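Local coordinates for hyaluronidase (Thermobaculum terrenum, PDB 5DIY), which probably acts as a family 84 hexosaminidase that cleaves O-linked N-acetylglucosamine, at residues C[348-351]-C[352-356]; C[371-374]-C[375-379]; C[419-422]-C[423-427]; C[427-430]-C[431-434]. All coordinates share one frame; numbering follows the deposited sequence.

Interaction 1: residues C[348-351]-C[352-356]; sequences REEI and ISMQT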
loop_
_atom_site.group_PDB
_atom_site.type_symbol
_atom_site.label_atom_id
_atom_site.label_comp_id
_atom_site.label_asym_id
_atom_site.label_seq_id
_atom_site.Cartn_x
_atom_site.Cartn_y
_atom_site.Cartn_z
ATOM N N ARG C 348 -13.633 29.551 -1.396
ATOM C CA ARG C 348 -13.600 30.031 -0.005
ATOM C C ARG C 348 -14.059 28.971 0.993
ATOM O O ARG C 348 -13.369 28.713 1.976
ATOM C CB ARG C 348 -14.484 31.277 0.151
ATOM C CG ARG C 348 -14.513 31.877 1.560
ATOM C CD ARG C 348 -15.558 32.973 1.701
ATOM N NE ARG C 348 -15.313 34.041 0.730
ATOM C CZ ARG C 348 -16.107 34.399 -0.287
ATOM N NH1 ARG C 348 -17.284 33.816 -0.514
ATOM N NH2 ARG C 348 -15.721 35.392 -1.086
ATOM N N GLU C 349 -15.238 28.399 0.743
ATOM C CA GLU C 349 -15.831 27.373 1.607
ATOM C C GLU C 349 -14.925 26.137 1.694
ATOM O O GLU C 349 -14.776 25.548 2.767
ATOM C CB GLU C 349 -17.243 26.979 1.107
ATOM C CG GLU C 349 -18.326 28.054 1.304
ATOM C CD GLU C 349 -19.689 27.754 0.627
ATOM O OE1 GLU C 349 -19.789 26.862 -0.253
ATOM O OE2 GLU C 349 -20.687 28.445 0.969
ATOM N N GLU C 350 -14.310 25.758 0.569
ATOM C CA GLU C 350 -13.398 24.609 0.539
ATOM C C GLU C 350 -12.125 24.844 1.363
ATOM O O GLU C 350 -11.664 23.952 2.094
ATOM C CB GLU C 350 -13.021 24.265 -0.908
ATOM C CG GLU C 350 -12.475 22.865 -1.083
ATOM C CD GLU C 350 -13.466 21.806 -0.641
ATOM O OE1 GLU C 350 -14.668 21.929 -0.958
ATOM O OE2 GLU C 350 -13.050 20.852 0.037
ATOM N N ILE C 351 -11.570 26.050 1.261
ATOM C CA ILE C 351 -10.410 26.433 2.071
ATOM C C ILE C 351 -10.729 26.330 3.571
ATOM O O ILE C 351 -9.957 25.720 4.321
ATOM C CB ILE C 351 -9.907 27.845 1.709
ATOM C CG1 ILE C 351 -9.275 27.831 0.304
ATOM C CG2 ILE C 351 -8.895 28.358 2.734
ATOM C CD1 ILE C 351 -9.250 29.186 -0.378
ATOM N N ILE C 352 -11.861 26.908 3.987
ATOM C CA ILE C 352 -12.306 26.852 5.385
ATOM C C ILE C 352 -12.411 25.396 5.841
ATOM O O ILE C 352 -11.918 25.046 6.916
ATOM C CB ILE C 352 -13.671 27.565 5.597
ATOM C CG1 ILE C 352 -13.515 29.094 5.499
ATOM C CG2 ILE C 352 -14.310 27.187 6.940
ATOM C CD1 ILE C 352 -12.927 29.762 6.735
ATOM N N SER C 353 -13.054 24.573 5.017
ATOM C CA SER C 353 -13.234 23.140 5.297
ATOM C C SER C 353 -11.894 22.428 5.531
ATOM O O SER C 353 -11.756 21.654 6.483
ATOM C CB SER C 353 -14.017 22.482 4.154
ATOM O OG SER C 353 -14.308 21.126 4.428
ATOM N N MET C 354 -10.906 22.743 4.685
ATOM C CA MET C 354 -9.561 22.173 4.780
ATOM C C MET C 354 -8.782 22.684 6.003
ATOM O O MET C 354 -8.068 21.910 6.642
ATOM C CB MET C 354 -8.760 22.442 3.485
ATOM C CG MET C 354 -9.301 21.706 2.262
ATOM S SD MET C 354 -8.475 22.076 0.695
ATOM C CE MET C 354 -6.965 21.135 0.853
ATOM N N GLN C 355 -8.914 23.975 6.313
ATOM C CA GLN C 355 -8.310 24.572 7.522
ATOM C C GLN C 355 -8.863 23.970 8.805
ATOM O O GLN C 355 -8.096 23.618 9.703
ATOM C CB GLN C 355 -8.512 26.099 7.547
ATOM C CG GLN C 355 -7.685 26.825 6.504
ATOM C CD GLN C 355 -8.033 28.296 6.351
ATOM O OE1 GLN C 355 -9.102 28.748 6.760
ATOM N NE2 GLN C 355 -7.127 29.051 5.752
ATOM N N THR C 356 -10.190 23.863 8.874
ATOM C CA THR C 356 -10.899 23.224 9.988
ATOM C C THR C 356 -10.447 21.774 10.175
ATOM O O THR C 356 -10.204 21.329 11.297
ATOM C CB THR C 356 -12.424 23.242 9.733
ATOM O OG1 THR C 356 -12.877 24.596 9.699
ATOM C CG2 THR C 356 -13.209 22.480 10.808
#
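I351 and Q355 meet one helical turn apart, their side chains side by side and pointing the same way. CG2 of I351 stands 3.6 Å from NE2 of Q355, so a methyl branch lies against the end of the amide, while CG of Q355 sits 3.3 Å from the I351 carbonyl oxygen. That oxygen also takes the backbone N-H of Q355, at 2.8 Å from N to O, with the donor almost straight ahead of the C=O. Q355 reaches this place because its CG is turned away from the carbonyl carbon (chi1 -70°) and the chain beyond runs extended, back along I351. Close by, CG of M354 comes to 3.3 Å from the E350 carbonyl oxygen, and the M354 side chain packs on Y379 and T383 of helix 373-398. Four N-H to C=O bonds from residue i+4 to residue i run through this alpha-helical piece of helix 340-362, which lies against helix 373-398 beyond the catalytic barrel. E350 is buried and gripped at its carboxylate by a hydrogen bond from Y323 and a salt bridge to K306. With an alanine at Q355 the I351 methyl is likely to lose its amide neighbour, thinning the cover on the flank where Q355 also touches T383. The outward flank is loose by comparison: E349 and I352 are exposed, and I352 rests CG1 on the R348 carbonyl oxygen, at 3.5 Å, and CB near that of E349.

Interaction 2: residues C[371-374]-C[375-379]; sequences EIRP and WLEEY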
loop_
_atom_site.group_PDB
_atom_site.type_symbol
_atom_site.label_atom_id
_atom_site.label_comp_id
_atom_site.label_asym_id
_atom_site.label_seq_id
_atom_site.Cartn_x
_atom_site.Cartn_y
_atom_site.Cartn_z
ATOM N N GLU C 371 2.393 9.316 12.921
ATOM C CA GLU C 371 2.786 8.625 11.676
ATOM C C GLU C 371 2.376 9.387 10.408
ATOM O O GLU C 371 3.160 9.483 9.466
ATOM C CB GLU C 371 2.245 7.191 11.631
ATOM C CG GLU C 371 3.055 6.218 12.471
ATOM C CD GLU C 371 2.506 4.808 12.469
ATOM O OE1 GLU C 371 1.552 4.517 11.713
ATOM O OE2 GLU C 371 3.019 3.982 13.256
ATOM N N ILE C 372 1.170 9.946 10.401
ATOM C CA ILE C 372 0.651 10.656 9.223
ATOM C C ILE C 372 0.986 12.158 9.174
ATOM O O ILE C 372 0.458 12.864 8.320
ATOM C CB ILE C 372 -0.877 10.438 9.042
ATOM C CG1 ILE C 372 -1.710 11.201 10.080
ATOM C CG2 ILE C 372 -1.209 8.951 9.087
ATOM C CD1 ILE C 372 -3.049 11.649 9.534
ATOM N N ARG C 373 1.866 12.635 10.061
ATOM C CA ARG C 373 2.185 14.064 10.160
ATOM C C ARG C 373 2.741 14.687 8.874
ATOM O O ARG C 373 2.368 15.816 8.545
ATOM C CB ARG C 373 3.143 14.339 11.329
ATOM C CG ARG C 373 3.308 15.814 11.677
ATOM C CD ARG C 373 4.535 16.060 12.538
ATOM N NE ARG C 373 4.314 15.672 13.929
ATOM C CZ ARG C 373 5.269 15.503 14.846
ATOM N NH1 ARG C 373 6.560 15.666 14.548
ATOM N NH2 ARG C 373 4.926 15.152 16.082
ATOM N N PRO C 374 3.632 13.974 8.145
ATOM C CA PRO C 374 4.130 14.545 6.885
ATOM C C PRO C 374 3.034 14.863 5.862
ATOM O O PRO C 374 3.165 15.830 5.108
ATOM C CB PRO C 374 5.063 13.456 6.348
ATOM C CG PRO C 374 5.505 12.724 7.563
ATOM C CD PRO C 374 4.306 12.702 8.457
ATOM N N TRP C 375 1.967 14.067 5.865
ATOM C CA TRP C 375 0.831 14.290 4.980
ATOM C C TRP C 375 0.000 15.468 5.475
ATOM O O TRP C 375 -0.450 16.271 4.666
ATOM C CB TRP C 375 -0.017 13.018 4.835
ATOM C CG TRP C 375 0.658 11.968 3.997
ATOM C CD1 TRP C 375 0.541 11.805 2.646
ATOM C CD2 TRP C 375 1.567 10.952 4.444
ATOM N NE1 TRP C 375 1.311 10.751 2.225
ATOM C CE2 TRP C 375 1.956 10.211 3.307
ATOM C CE3 TRP C 375 2.082 10.588 5.695
ATOM C CZ2 TRP C 375 2.833 9.121 3.384
ATOM C CZ3 TRP C 375 2.963 9.506 5.769
ATOM C CH2 TRP C 375 3.329 8.790 4.618
ATOM N N LEU C 376 -0.186 15.574 6.793
ATOM C CA LEU C 376 -0.863 16.736 7.396
ATOM C C LEU C 376 -0.140 18.058 7.117
ATOM O O LEU C 376 -0.779 19.054 6.792
ATOM C CB LEU C 376 -1.029 16.562 8.909
ATOM C CG LEU C 376 -2.024 15.515 9.416
ATOM C CD1 LEU C 376 -1.848 15.307 10.916
ATOM C CD2 LEU C 376 -3.457 15.919 9.102
ATOM N N GLU C 377 1.186 18.054 7.241
ATOM C CA GLU C 377 1.995 19.251 7.003
ATOM C C GLU C 377 1.857 19.765 5.575
ATOM O O GLU C 377 1.600 20.951 5.359
ATOM C CB GLU C 377 3.474 18.981 7.313
ATOM C CG GLU C 377 3.787 18.915 8.804
ATOM C CD GLU C 377 5.223 18.496 9.107
ATOM O OE1 GLU C 377 5.999 18.226 8.168
ATOM O OE2 GLU C 377 5.582 18.427 10.303
ATOM N N GLU C 378 2.029 18.868 4.605
ATOM C CA GLU C 378 1.883 19.236 3.196
ATOM C C GLU C 378 0.429 19.550 2.804
ATOM O O GLU C 378 0.204 20.387 1.938
ATOM C CB GLU C 378 2.534 18.193 2.279
ATOM C CG GLU C 378 4.027 18.457 2.132
ATOM C CD GLU C 378 4.839 17.299 1.589
ATOM O OE1 GLU C 378 4.292 16.404 0.906
ATOM O OE2 GLU C 378 6.060 17.299 1.820
ATOM N N TYR C 379 -0.542 18.915 3.465
ATOM C CA TYR C 379 -1.961 19.278 3.315
ATOM C C TYR C 379 -2.214 20.746 3.685
ATOM O O TYR C 379 -2.853 21.481 2.922
ATOM C CB TYR C 379 -2.823 18.360 4.177
ATOM C CG TYR C 379 -4.322 18.498 4.029
ATOM C CD1 TYR C 379 -4.983 17.940 2.940
ATOM C CD2 TYR C 379 -5.091 19.128 5.013
ATOM C CE1 TYR C 379 -6.360 18.023 2.821
ATOM C CE2 TYR C 379 -6.471 19.217 4.896
ATOM C CZ TYR C 379 -7.102 18.662 3.801
ATOM O OH TYR C 379 -8.465 18.750 3.671
#
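I372 and L376 form the apolar centre, crossing at an angle with CD1 of I372 4.0 Å from CG of L376. CG1 of I372 takes the crowded position between backbone N and carbonyl carbon (chi1 73°), which swings CD1 over to the leucine. Beside them lies the W375 indole: CB of I372 packs 4.5 Å from its CE3, CD of P374 is 4.1 Å from the same CE3, and the E371 carbonyl oxygen sits at the ring edge, 3.7 Å from CZ3. I372 is at the N-cap position of helix 373-398. Its carbonyl oxygen takes the L376 N-H at 3.2 Å, in the carbonyl plane, and a weak bond from W375 N as well; P374, in the first turn, has no N-H to give. At the polar edge R373 and E377 cross at an angle, the arginine's methylenes against the carboxylate, CD of R373 3.4 Å from OE2 of E377. The charged atoms stay apart, with R373 NE 4.7 Å from E377 OE2, although the two flat groups are only 26° from parallel. W375 NE1 bonds to the P233 carbonyl oxygen; an alanine here would probably leave that oxygen without its donor and open a gap beside F307 and L235. Around the start of helix 373-398, F307 of helix 301-308 meets I372, W375 and L376, L361 of helix 340-362 touches L376, and A264 of helix 262-277 touches I372, with W375 turned also to the loops of L235 and T434.

Interaction 3: residues C[419-422]-C[423-427]; sequences RTYL and REVLK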
loop_
_atom_site.group_PDB
_atom_site.type_symbol
_atom_site.label_atom_id
_atom_site.label_comp_id
_atom_site.label_asym_id
_atom_site.label_seq_id
_atom_site.Cartn_x
_atom_site.Cartn_y
_atom_site.Cartn_z
ATOM N N ARG C 419 0.610 36.400 -7.869
ATOM C CA ARG C 419 1.299 35.666 -8.940
ATOM C C ARG C 419 2.720 35.320 -8.538
ATOM O O ARG C 419 3.162 34.196 -8.743
ATOM C CB ARG C 419 1.344 36.463 -10.246
ATOM C CG ARG C 419 -0.001 36.651 -10.913
ATOM C CD ARG C 419 0.141 37.210 -12.325
ATOM N NE ARG C 419 0.368 36.161 -13.335
ATOM C CZ ARG C 419 1.516 35.917 -13.980
ATOM N NH1 ARG C 419 2.618 36.628 -13.750
ATOM N NH2 ARG C 419 1.564 34.934 -14.874
ATOM N N THR C 420 3.418 36.303 -7.969
ATOM C CA THR C 420 4.774 36.121 -7.444
ATOM C C THR C 420 4.810 35.005 -6.408
ATOM O O THR C 420 5.630 34.087 -6.507
ATOM C CB THR C 420 5.294 37.437 -6.817
ATOM O OG1 THR C 420 5.294 38.455 -7.822
ATOM C CG2 THR C 420 6.695 37.294 -6.247
ATOM N N TYR C 421 3.915 35.090 -5.426
ATOM C CA TYR C 421 3.825 34.086 -4.369
ATOM C C TYR C 421 3.573 32.689 -4.946
ATOM O O TYR C 421 4.220 31.730 -4.537
ATOM C CB TYR C 421 2.722 34.448 -3.364
ATOM C CG TYR C 421 2.540 33.423 -2.262
ATOM C CD1 TYR C 421 1.753 32.280 -2.460
ATOM C CD2 TYR C 421 3.152 33.586 -1.021
ATOM C CE1 TYR C 421 1.596 31.332 -1.454
ATOM C CE2 TYR C 421 2.997 32.644 -0.015
ATOM C CZ TYR C 421 2.214 31.526 -0.235
ATOM O OH TYR C 421 2.052 30.599 0.765
ATOM N N LEU C 422 2.627 32.584 -5.877
ATOM C CA LEU C 422 2.262 31.284 -6.451
ATOM C C LEU C 422 3.415 30.671 -7.246
ATOM O O LEU C 422 3.688 29.484 -7.114
ATOM C CB LEU C 422 0.999 31.388 -7.311
ATOM C CG LEU C 422 -0.291 31.590 -6.507
ATOM C CD1 LEU C 422 -1.454 31.828 -7.448
ATOM C CD2 LEU C 422 -0.573 30.420 -5.574
ATOM N N ARG C 423 4.098 31.500 -8.033
ATOM C CA ARG C 423 5.283 31.079 -8.785
ATOM C C ARG C 423 6.344 30.485 -7.859
ATOM O O ARG C 423 6.883 29.410 -8.133
ATOM C CB ARG C 423 5.847 32.266 -9.578
ATOM C CG ARG C 423 6.988 31.915 -10.518
ATOM C CD ARG C 423 7.523 33.136 -11.258
ATOM N NE ARG C 423 6.501 33.840 -12.035
ATOM C CZ ARG C 423 5.928 33.396 -13.161
ATOM N NH1 ARG C 423 6.238 32.212 -13.698
ATOM N NH2 ARG C 423 5.016 34.150 -13.765
ATOM N N GLU C 424 6.593 31.172 -6.745
ATOM C CA GLU C 424 7.539 30.717 -5.724
ATOM C C GLU C 424 7.135 29.366 -5.108
ATOM O O GLU C 424 7.929 28.421 -5.116
ATOM C CB GLU C 424 7.684 31.783 -4.627
ATOM C CG GLU C 424 8.899 31.625 -3.725
ATOM C CD GLU C 424 8.899 32.606 -2.555
ATOM O OE1 GLU C 424 8.150 33.610 -2.597
ATOM O OE2 GLU C 424 9.643 32.366 -1.579
ATOM N N VAL C 425 5.914 29.269 -4.584
ATOM C CA VAL C 425 5.476 28.030 -3.905
ATOM C C VAL C 425 5.247 26.832 -4.849
ATOM O O VAL C 425 5.473 25.695 -4.442
ATOM C CB VAL C 425 4.253 28.233 -2.982
ATOM C CG1 VAL C 425 4.572 29.273 -1.911
ATOM C CG2 VAL C 425 2.998 28.609 -3.767
ATOM N N LEU C 426 4.818 27.082 -6.089
ATOM C CA LEU C 426 4.724 26.008 -7.096
ATOM C C LEU C 426 6.091 25.389 -7.408
ATOM O O LEU C 426 6.183 24.187 -7.649
ATOM C CB LEU C 426 4.059 26.500 -8.385
ATOM C CG LEU C 426 2.523 26.579 -8.328
ATOM C CD1 LEU C 426 1.979 27.371 -9.496
ATOM C CD2 LEU C 426 1.896 25.184 -8.288
ATOM N N LYS C 427 7.147 26.206 -7.377
ATOM C CA LYS C 427 8.516 25.698 -7.491
ATOM C C LYS C 427 8.915 24.874 -6.269
ATOM O O LYS C 427 9.428 23.768 -6.430
ATOM C CB LYS C 427 9.510 26.831 -7.741
ATOM C CG LYS C 427 9.412 27.375 -9.153
ATOM C CD LYS C 427 10.240 28.633 -9.352
ATOM C CE LYS C 427 10.249 29.010 -10.819
ATOM N NZ LYS C 427 10.873 30.325 -11.083
#
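The Y421 ring carries V425 CG1 over one face, a CH-pi contact with the methyl 3.9 Å from the ring centroid and 25° off the normal. The methyl is displaced toward the rim, nearest to CE1 at 3.6 Å. Y421 gets its ring there because CG lies opposite the backbone N (chi1 178°), which brings the ring slanting across V425, and both residues touch Y385 of helix 373-398. The other flat groups are the guanidiniums of R419 and R423, their planes 62° apart. NH1 of R419 comes to the edge of the R423 group, 3.4 Å from its NH2; both are donors, so this is a close approach of like charges and not a bond. Behind the side chains, R423 N bonds to the R419 carbonyl oxygen and V425 N to that of Y421, the i to i+4 pattern of helix 412-428. On the buried flank L422 and L426 both face L445 of helix 440-451. R419 is held by T452, the L449 carbonyl oxygen and a salt bridge from NH1 to E456. This polar grip, and the negative charge of E456 in particular, probably makes the nearness of R423 tolerable.

Interaction 4: residues C[427-430]-C[431-434]; sequences KDAV and DFRT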
loop_
_atom_site.group_PDB
_atom_site.type_symbol
_atom_site.label_atom_id
_atom_site.label_comp_id
_atom_site.label_asym_id
_atom_site.label_seq_id
_atom_site.Cartn_x
_atom_site.Cartn_y
_atom_site.Cartn_z
ATOM N N LYS C 427 7.147 26.206 -7.377
ATOM C CA LYS C 427 8.516 25.698 -7.491
ATOM C C LYS C 427 8.915 24.874 -6.269
ATOM O O LYS C 427 9.428 23.768 -6.430
ATOM C CB LYS C 427 9.510 26.831 -7.741
ATOM C CG LYS C 427 9.412 27.375 -9.153
ATOM C CD LYS C 427 10.240 28.633 -9.352
ATOM C CE LYS C 427 10.249 29.010 -10.819
ATOM N NZ LYS C 427 10.873 30.325 -11.083
ATOM N N ASP C 428 8.657 25.400 -5.069
ATOM C CA ASP C 428 8.930 24.677 -3.807
ATOM C C ASP C 428 8.179 23.350 -3.731
ATOM O O ASP C 428 8.701 22.377 -3.187
ATOM C CB ASP C 428 8.496 25.495 -2.566
ATOM C CG ASP C 428 9.359 26.724 -2.307
ATOM O OD1 ASP C 428 10.512 26.809 -2.800
ATOM O OD2 ASP C 428 8.861 27.614 -1.578
ATOM N N ALA C 429 6.944 23.335 -4.247
ATOM C CA ALA C 429 6.090 22.142 -4.220
ATOM C C ALA C 429 6.636 20.963 -5.047
ATOM O O ALA C 429 6.267 19.822 -4.798
ATOM C CB ALA C 429 4.670 22.489 -4.649
ATOM N N VAL C 430 7.532 21.231 -5.997
ATOM C CA VAL C 430 8.274 20.161 -6.687
ATOM C C VAL C 430 8.994 19.232 -5.684
ATOM O O VAL C 430 9.092 18.028 -5.927
ATOM C CB VAL C 430 9.262 20.727 -7.741
ATOM C CG1 VAL C 430 10.147 19.625 -8.329
ATOM C CG2 VAL C 430 8.503 21.433 -8.862
ATOM N N ASP C 431 9.454 19.795 -4.559
ATOM C CA ASP C 431 10.139 19.041 -3.491
ATOM C C ASP C 431 9.260 18.416 -2.404
ATOM O O ASP C 431 9.796 17.849 -1.444
ATOM C CB ASP C 431 11.185 19.943 -2.810
ATOM C CG ASP C 431 12.277 20.380 -3.753
ATOM O OD1 ASP C 431 12.614 19.608 -4.678
ATOM O OD2 ASP C 431 12.810 21.494 -3.573
ATOM N N PHE C 432 7.934 18.499 -2.523
ATOM C CA PHE C 432 7.050 17.846 -1.549
ATOM C C PHE C 432 7.337 16.350 -1.524
ATOM O O PHE C 432 7.565 15.752 -2.563
ATOM C CB PHE C 432 5.560 18.107 -1.867
ATOM C CG PHE C 432 5.031 19.435 -1.359
ATOM C CD1 PHE C 432 5.880 20.481 -0.975
ATOM C CD2 PHE C 432 3.656 19.645 -1.292
ATOM C CE1 PHE C 432 5.360 21.690 -0.532
ATOM C CE2 PHE C 432 3.137 20.850 -0.840
ATOM C CZ PHE C 432 3.990 21.875 -0.462
ATOM N N ARG C 433 7.354 15.777 -0.324
ATOM C CA ARG C 433 7.665 14.359 -0.113
ATOM C C ARG C 433 6.451 13.442 -0.263
ATOM O O ARG C 433 6.617 12.249 -0.534
ATOM C CB ARG C 433 8.260 14.146 1.281
ATOM C CG ARG C 433 9.568 14.887 1.549
ATOM C CD ARG C 433 9.654 15.277 3.017
ATOM N NE ARG C 433 10.993 15.680 3.444
ATOM C CZ ARG C 433 11.290 16.180 4.647
ATOM N NH1 ARG C 433 10.342 16.358 5.574
ATOM N NH2 ARG C 433 12.549 16.505 4.933
ATOM N N THR C 434 5.245 13.980 -0.068
ATOM C CA THR C 434 4.019 13.178 -0.137
ATOM C C THR C 434 3.196 13.490 -1.373
ATOM O O THR C 434 3.410 14.505 -2.042
ATOM C CB THR C 434 3.110 13.380 1.087
ATOM O OG1 THR C 434 2.356 14.592 0.954
ATOM C CG2 THR C 434 3.907 13.379 2.390
#
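A429 and F432 meet ring to backbone: CA of A429 lies over one face of the phenyl group, 4.0 Å from its centroid and 24° off the normal, a CH-pi contact offset toward the rim. CB of A429 adds a looser touch, 4.3 Å from CE1 of F432. The ring reaches back over the alanine because CG of F432 is turned away from its own carbonyl carbon, chi1 -82°. F432 N also bonds to the A429 carbonyl oxygen at 3.1 Å, approaching well above the carbonyl plane rather than along the C=O, so one residue holds both the backbone and the ring of F432. The same A429 oxygen accepts from NH2 of R442 too, which ties the turn to helix 440-451. D431 is the third partner. Its N-H goes to the D428 carbonyl oxygen at 3.0 Å, again from above the plane, and its CB lies 3.5 Å from that oxygen. The two carboxylates, D428 and D431, stay apart, with OD1 of D428 5.8 Å from OD2 of D431. Most of this is surface, but A429 is buried: it touches W382 of helix 373-398, and the F432 ring makes an edge-to-face contact with that same tryptophan. From A429 to F432 the chain makes a type I beta turn, with V430 and D431 at its two corners, and it follows two more bonds between residues three apart. At F432 the backbone then becomes extended, and the turn delivers the chain from helix 412-428 into the loop that leads to helix 440-451.

All four contacts belong to the helical part beyond the barrel; interaction 2 lies on helix 373-398, and the other three pack against it. Interaction 2 is the most buried, nearest the chain centre and, with W375 about 11 Å from the side chain of sugar-binding D228, nearest the active site. Interactions 1 and 3, farther out, are mid-helix and partly buried; interaction 4 is largely surface. M354 of interaction 1 packs on Y379 of interaction 2. Interaction 4 reaches interaction 2 through polar bonds, E378 probably gripping both T434 OG1 and R433 N. Interactions 3 and 4 share K427 and helix 412-428, passing from i+4 bonds to i+3 turns.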